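Local coordinates for ORF131 protein (Ralstonia metallidurans, PDB 2WTP) that binds copper and is probably involved in the heavy-metal resistance of this bacterium, at residues R99-D104 and V120-S125; A60-D65 and E79-R84. One frame throughout, in Å; residues are numbered along the deposited sequence. Where two conformers were deposited one is given.

Contact 1: residues R99-D104 and V120-S125. With MG (magnesium ion), chain F; CU (copper (II) ion), chain O.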
loop_
_atom_site.group_PDB
_atom_site.type_symbol
_atom_site.label_atom_id
_atom_site.label_comp_id
_atom_site.label_asym_id
_atom_site.label_seq_id
_atom_site.Cartn_x
_atom_site.Cartn_y
_atom_site.Cartn_z
ATOM N N ARG A 99 -14.177 10.295 3.371
ATOM C CA ARG A 99 -13.894 9.310 4.390
ATOM C C ARG A 99 -13.141 8.186 3.732
ATOM O O ARG A 99 -13.165 8.011 2.488
ATOM C CB ARG A 99 -15.167 8.755 5.051
ATOM C CG ARG A 99 -16.052 8.132 4.140
ATOM C CD ARG A 99 -17.371 7.617 4.860
ATOM N NE ARG A 99 -18.175 8.696 5.435
ATOM C CZ ARG A 99 -19.108 9.372 4.758
ATOM N NH1 ARG A 99 -19.344 9.086 3.484
ATOM N NH2 ARG A 99 -19.783 10.350 5.338
ATOM N N ASP A 100 -12.485 7.361 4.549
ATOM C CA ASP A 100 -11.813 6.173 3.979
ATOM C C ASP A 100 -12.794 5.302 3.207
ATOM O O ASP A 100 -14.014 5.164 3.643
ATOM C CB ASP A 100 -11.250 5.264 5.084
ATOM C CG ASP A 100 -10.165 5.894 5.882
ATOM O OD1 ASP A 100 -9.738 7.072 5.726
ATOM O OD2 ASP A 100 -9.567 5.176 6.710
ATOM N N THR A 101 -12.361 4.772 2.069
ATOM C CA THR A 101 -13.263 3.936 1.300
ATOM C C THR A 101 -12.435 2.941 0.511
ATOM O O THR A 101 -11.228 3.138 0.355
ATOM C CB THR A 101 -14.111 4.856 0.410
ATOM O OG1 THR A 101 -15.110 4.135 -0.279
ATOM C CG2 THR A 101 -13.279 5.517 -0.703
ATOM N N SER A 102 -13.014 1.905 0.022
ATOM C CA SER A 102 -12.301 1.011 -0.823
ATOM C C SER A 102 -12.989 0.703 -2.135
ATOM O O SER A 102 -14.219 0.943 -2.296
ATOM C CB SER A 102 -12.041 -0.329 -0.096
ATOM O OG SER A 102 -13.230 -1.151 0.018
ATOM N N VAL A 103 -12.211 0.206 -3.112
ATOM C CA VAL A 103 -12.790 -0.201 -4.395
ATOM C C VAL A 103 -12.056 -1.392 -4.926
ATOM O O VAL A 103 -10.837 -1.513 -4.676
ATOM C CB VAL A 103 -12.794 1.030 -5.384
ATOM C CG1 VAL A 103 -11.385 1.519 -5.691
ATOM C CG2 VAL A 103 -13.555 0.651 -6.690
ATOM N N ASP A 104 -12.720 -2.232 -5.726
ATOM C CA ASP A 104 -11.960 -3.342 -6.331
ATOM C C ASP A 104 -11.111 -2.869 -7.462
ATOM O O ASP A 104 -11.654 -2.235 -8.380
ATOM C CB ASP A 104 -12.948 -4.443 -6.814
ATOM C CG ASP A 104 -12.199 -5.792 -7.052
ATOM O OD1 ASP A 104 -11.442 -5.905 -8.012
ATOM O OD2 ASP A 104 -12.307 -6.698 -6.226
ATOM N N VAL A 120 -8.494 -1.906 -3.205
ATOM C CA VAL A 120 -7.669 -0.718 -2.882
ATOM C C VAL A 120 -8.332 0.063 -1.766
ATOM O O VAL A 120 -9.492 0.463 -1.879
ATOM C CB VAL A 120 -7.600 0.192 -4.109
ATOM C CG1 VAL A 120 -6.622 1.369 -3.805
ATOM C CG2 VAL A 120 -7.043 -0.639 -5.286
ATOM N N TYR A 121 -7.622 0.252 -0.650
ATOM C CA TYR A 121 -8.132 1.032 0.482
ATOM C C TYR A 121 -7.636 2.456 0.286
ATOM O O TYR A 121 -6.413 2.671 0.325
ATOM C CB TYR A 121 -7.549 0.388 1.752
ATOM C CG TYR A 121 -8.180 0.947 2.989
ATOM C CD1 TYR A 121 -9.065 0.177 3.731
ATOM C CD2 TYR A 121 -7.852 2.242 3.434
ATOM C CE1 TYR A 121 -9.659 0.700 4.861
ATOM C CE2 TYR A 121 -8.454 2.786 4.651
ATOM C CZ TYR A 121 -9.383 1.951 5.282
ATOM O OH TYR A 121 -9.942 2.452 6.447
ATOM N N ILE A 122 -8.524 3.410 0.164
ATOM C CA ILE A 122 -8.198 4.816 -0.149
ATOM C C ILE A 122 -8.389 5.634 1.136
ATOM O O ILE A 122 -9.474 5.699 1.713
ATOM C CB ILE A 122 -9.118 5.413 -1.285
ATOM C CG1 ILE A 122 -9.012 4.528 -2.543
ATOM C CG2 ILE A 122 -8.566 6.807 -1.525
ATOM C CD1 ILE A 122 -10.231 4.723 -3.520
ATOM N N ASP A 123 -7.307 6.196 1.671
ATOM C CA ASP A 123 -7.399 7.008 2.864
ATOM C C ASP A 123 -8.050 8.352 2.553
ATOM O O ASP A 123 -7.960 8.894 1.458
ATOM C CB ASP A 123 -5.972 7.278 3.289
ATOM C CG ASP A 123 -5.845 8.030 4.574
ATOM O OD1 ASP A 123 -6.560 7.712 5.520
ATOM O OD2 ASP A 123 -4.937 8.846 4.656
ATOM N N ARG A 124 -8.763 8.871 3.549
ATOM C CA ARG A 124 -9.484 10.158 3.535
ATOM C C ARG A 124 -8.566 11.267 3.097
ATOM O O ARG A 124 -7.376 11.307 3.468
ATOM C CB ARG A 124 -10.031 10.365 4.961
ATOM C CG ARG A 124 -10.585 11.708 5.272
ATOM C CD ARG A 124 -11.297 11.640 6.609
ATOM N NE ARG A 124 -11.285 12.925 7.291
ATOM C CZ ARG A 124 -11.355 14.086 6.658
ATOM N NH1 ARG A 124 -11.470 14.101 5.329
ATOM N NH2 ARG A 124 -11.338 15.223 7.348
ATOM N N SER A 125 -9.117 12.252 2.364
ATOM C CA SER A 125 -8.395 13.442 1.969
ATOM C C SER A 125 -8.194 14.504 3.031
ATOM O O SER A 125 -9.088 14.779 3.795
ATOM C CB SER A 125 -9.243 14.002 0.820
ATOM O OG SER A 125 -8.643 15.251 0.423
HETATM MG MG MG F . -6.425 7.258 7.612
HETATM CU CU CU O . -4.691 9.790 6.507
HETATM O O HOH W 1 -8.342 7.871 7.809
HETATM O O HOH W 2 -6.901 5.390 7.087
HETATM O O HOH W 3 -8.354 5.819 8.442
HETATM O O HOH W 4 -5.942 9.066 8.801
HETATM O O HOH W 5 -6.022 6.320 9.574
#

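Contact 2: residues A60-D65 and E79-R84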
loop_
_atom_site.group_PDB
_atom_site.type_symbol
_atom_site.label_atom_id
_atom_site.label_comp_id
_atom_site.label_asym_id
_atom_site.label_seq_id
_atom_site.Cartn_x
_atom_site.Cartn_y
_atom_site.Cartn_z
ATOM N N ALA A 60 3.208 8.455 -12.077
ATOM C CA ALA A 60 3.015 7.660 -10.856
ATOM C C ALA A 60 4.215 7.766 -9.945
ATOM O O ALA A 60 5.364 7.776 -10.382
ATOM C CB ALA A 60 2.820 6.189 -11.286
ATOM N N SER A 61 3.931 7.712 -8.635
ATOM C CA SER A 61 4.989 7.837 -7.636
ATOM C C SER A 61 5.493 6.459 -7.207
ATOM O O SER A 61 6.508 6.367 -6.522
ATOM C CB SER A 61 4.539 8.568 -6.379
ATOM O OG SER A 61 3.284 8.168 -5.959
ATOM N N ARG A 62 4.826 5.371 -7.581
ATOM C CA ARG A 62 5.327 4.003 -7.337
ATOM C C ARG A 62 4.626 3.023 -8.297
ATOM O O ARG A 62 3.577 3.408 -8.844
ATOM C CB ARG A 62 5.136 3.543 -5.911
ATOM C CG ARG A 62 3.647 3.565 -5.482
ATOM C CD ARG A 62 3.424 2.892 -4.062
ATOM N NE ARG A 62 2.112 3.291 -3.557
ATOM C CZ ARG A 62 1.488 2.627 -2.611
ATOM N NH1 ARG A 62 1.944 1.477 -2.180
ATOM N NH2 ARG A 62 0.375 3.156 -2.131
ATOM N N ILE A 63 5.179 1.839 -8.445
ATOM C CA ILE A 63 4.522 0.781 -9.265
ATOM C C ILE A 63 4.287 -0.360 -8.294
ATOM O O ILE A 63 5.233 -0.847 -7.565
ATOM C CB ILE A 63 5.478 0.299 -10.352
ATOM C CG1 ILE A 63 5.748 1.403 -11.307
ATOM C CG2 ILE A 63 4.838 -0.831 -11.137
ATOM C CD1 ILE A 63 6.876 1.086 -12.334
ATOM N N ILE A 64 3.010 -0.796 -8.194
ATOM C CA ILE A 64 2.654 -1.905 -7.269
ATOM C C ILE A 64 2.502 -3.147 -8.175
ATOM O O ILE A 64 1.746 -3.147 -9.147
ATOM C CB ILE A 64 1.307 -1.594 -6.593
ATOM C CG1 ILE A 64 1.493 -0.435 -5.606
ATOM C CG2 ILE A 64 0.858 -2.831 -5.771
ATOM C CD1 ILE A 64 0.215 -0.025 -4.924
ATOM N N ASP A 65 3.246 -4.213 -7.871
ATOM C CA ASP A 65 3.104 -5.482 -8.578
ATOM C C ASP A 65 1.809 -6.192 -8.102
ATOM O O ASP A 65 1.562 -6.371 -6.918
ATOM C CB ASP A 65 4.339 -6.369 -8.223
ATOM C CG ASP A 65 4.594 -7.468 -9.232
ATOM O OD1 ASP A 65 3.902 -7.517 -10.264
ATOM O OD2 ASP A 65 5.501 -8.292 -8.984
ATOM N N GLU A 79 -3.357 10.177 -4.697
ATOM C CA GLU A 79 -2.083 9.527 -5.138
ATOM C C GLU A 79 -2.166 8.984 -6.532
ATOM O O GLU A 79 -3.281 8.485 -6.932
ATOM C CB GLU A 79 -1.825 8.369 -4.170
ATOM C CG GLU A 79 -0.369 7.740 -4.218
ATOM C CD GLU A 79 -0.145 6.553 -3.233
ATOM O OE1 GLU A 79 -1.001 6.258 -2.440
ATOM O OE2 GLU A 79 0.924 5.912 -3.367
ATOM N N THR A 80 -1.095 9.050 -7.315
ATOM C CA THR A 80 -1.070 8.469 -8.645
ATOM C C THR A 80 -0.155 7.247 -8.544
ATOM O O THR A 80 1.011 7.331 -8.195
ATOM C CB THR A 80 -0.527 9.417 -9.734
ATOM O OG1 THR A 80 -1.389 10.563 -9.784
ATOM C CG2 THR A 80 -0.562 8.718 -11.106
ATOM N N VAL A 81 -0.736 6.081 -8.821
ATOM C CA VAL A 81 -0.086 4.757 -8.595
ATOM C C VAL A 81 -0.175 3.985 -9.853
ATOM O O VAL A 81 -1.266 3.959 -10.516
ATOM C CB VAL A 81 -0.854 3.974 -7.470
ATOM C CG1 VAL A 81 -0.185 2.647 -7.243
ATOM C CG2 VAL A 81 -0.841 4.783 -6.147
ATOM N N ALA A 82 0.908 3.324 -10.215
ATOM C CA ALA A 82 0.855 2.407 -11.351
ATOM C C ALA A 82 0.815 0.992 -10.853
ATOM O O ALA A 82 1.354 0.669 -9.748
ATOM C CB ALA A 82 2.125 2.633 -12.237
ATOM N N PHE A 83 0.016 0.175 -11.542
ATOM C CA PHE A 83 -0.130 -1.219 -11.160
ATOM C C PHE A 83 0.390 -2.086 -12.283
ATOM O O PHE A 83 0.080 -1.828 -13.463
ATOM C CB PHE A 83 -1.614 -1.512 -10.952
ATOM C CG PHE A 83 -2.223 -0.789 -9.746
ATOM C CD1 PHE A 83 -2.199 -1.361 -8.488
ATOM C CD2 PHE A 83 -2.724 0.528 -9.889
ATOM C CE1 PHE A 83 -2.796 -0.671 -7.380
ATOM C CE2 PHE A 83 -3.268 1.217 -8.824
ATOM C CZ PHE A 83 -3.289 0.616 -7.543
ATOM N N ARG A 84 1.161 -3.074 -11.929
ATOM C CA ARG A 84 1.878 -3.923 -12.906
ATOM C C ARG A 84 1.405 -5.363 -12.827
ATOM O O ARG A 84 1.358 -5.921 -11.735
ATOM C CB ARG A 84 3.394 -3.831 -12.595
ATOM C CG ARG A 84 4.289 -4.962 -13.214
ATOM C CD ARG A 84 5.911 -4.611 -13.258
ATOM N NE ARG A 84 6.392 -4.772 -14.686
ATOM C CZ ARG A 84 6.704 -3.789 -15.499
ATOM N NH1 ARG A 84 6.775 -2.564 -15.026
ATOM N NH2 ARG A 84 7.011 -4.009 -16.779
HETATM O O HOH W 6 1.345 10.264 -6.214
#

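Contact 1: residues R99-D104 and V120-S125
Thr101 to Val103 runs antiparallel to Val120 to Ile122, the strand axes 4.6 Å apart at closest, with Thr101–Ile122 and Val103–Val120 as hydrogen-bonded pairs and Ser102–Tyr121 the non-hydrogen-bonded pair between them. The tightest of these backbone bonds runs from Ile122 N to Thr101 O, at 2.7 Å. Just before strand 101-104, Asp100 takes over with its carboxylate. Asp100 OD2 accepts the hydroxyl of Tyr121 (OH to OD2 2.8 Å) on its anti side, lying at the edge of the ring and in its plane, while OD1 accepts the backbone N of Arg124 at 3.0 Å. One water on the magnesium ion donates to OD1 and another to OD2, which makes Asp100 a second-shell residue of that site. Asp123 lies beside it and points the same way, CG anti to the backbone N (chi1 -176°); its OD1 binds magnesium at 2.1 Å and its OD2 binds copper at 2.1 Å, so one carboxylate bridges the two metals. Asp100 OD1 and Asp123 OD1, both acceptors, stand 3.2 Å apart, a repulsion that the magnesium probably offsets. On the face opposite Ser102 and Tyr121, Val103 CG1 meets Ile122 CD1 at 4.0 Å. Strand 72-76 pairs with the far side of 119-123, leaving 101-104 outermost in this three-stranded sheet; Phe94 of strand 88-94 and Leu105 and Leu108 of helix 105-108 pack against its valine and isoleucine face.

Contact 2: residues A60-D65 and E79-R84
Ile64 presses CD1 on Val81 CG1 at 3.6 Å, and the same methyl covers one face of the Arg62 guanidinium, offset toward the rim. Val81 CG1 in turn sits over a face of the Phe83 ring. The backbones behind these side chains pair in parallel, edge strand 63-65 of the four-stranded mixed sheet against 80-85: Arg62 O takes Ala82 N, Ala82 O takes Ile64 N (2.7 Å), and Ile64 O takes Arg84 N. On the Ile63 and Ala82 face, Ile63 CG2 packs on Arg84 CB; from the preceding loop, Ala60 CB touches Ala82 CB at 3.7 Å.

At the start of the pairing Arg62, extended from CG to NE, forms a side-on salt bridge with Glu79. Arg62 NE (2.9 Å) and NH2 (3.1 Å) both grip Glu79 OE2 on its syn side, the two planar groups only 10° apart. Arg62 NH2 also reaches Asn74 O, and Glu79 OE1 accepts Asp76 N. The hydroxyl of Tyr72 of the second subunit hydrogen-bonds to both Ser61 OG and Glu79 OE2, at the dimer interface. So many donors round the buried carboxylate would favour its ionised form, and they fix how the guanidinium is turned, with Glu79 at its edge and Ile64 CD1 over one face.

In the fold
Contact 2 closes before contact 1 opens along the chain, and each joins an edge strand to its neighbour in a different sheet: 63-65 in the four-stranded one, 101-104 in the three-stranded one. Their centres lie 16 Å apart and their nearest atoms about 5 Å, without touching. Strand 72-76 links them, pairing with 119-123 while its Val75 packs on Arg62 and Val81; Phe94 likewise meets side chains of both. The magnesium and the copper bound by Asp123 belong to contact 1, whereas the Glu79 side chain of contact 2 is about 10 Å from a bound copper. Both reach the dimer partner, contact 1 through copper shared with Asp123 of the second subunit, contact 2 through Tyr72 of that subunit.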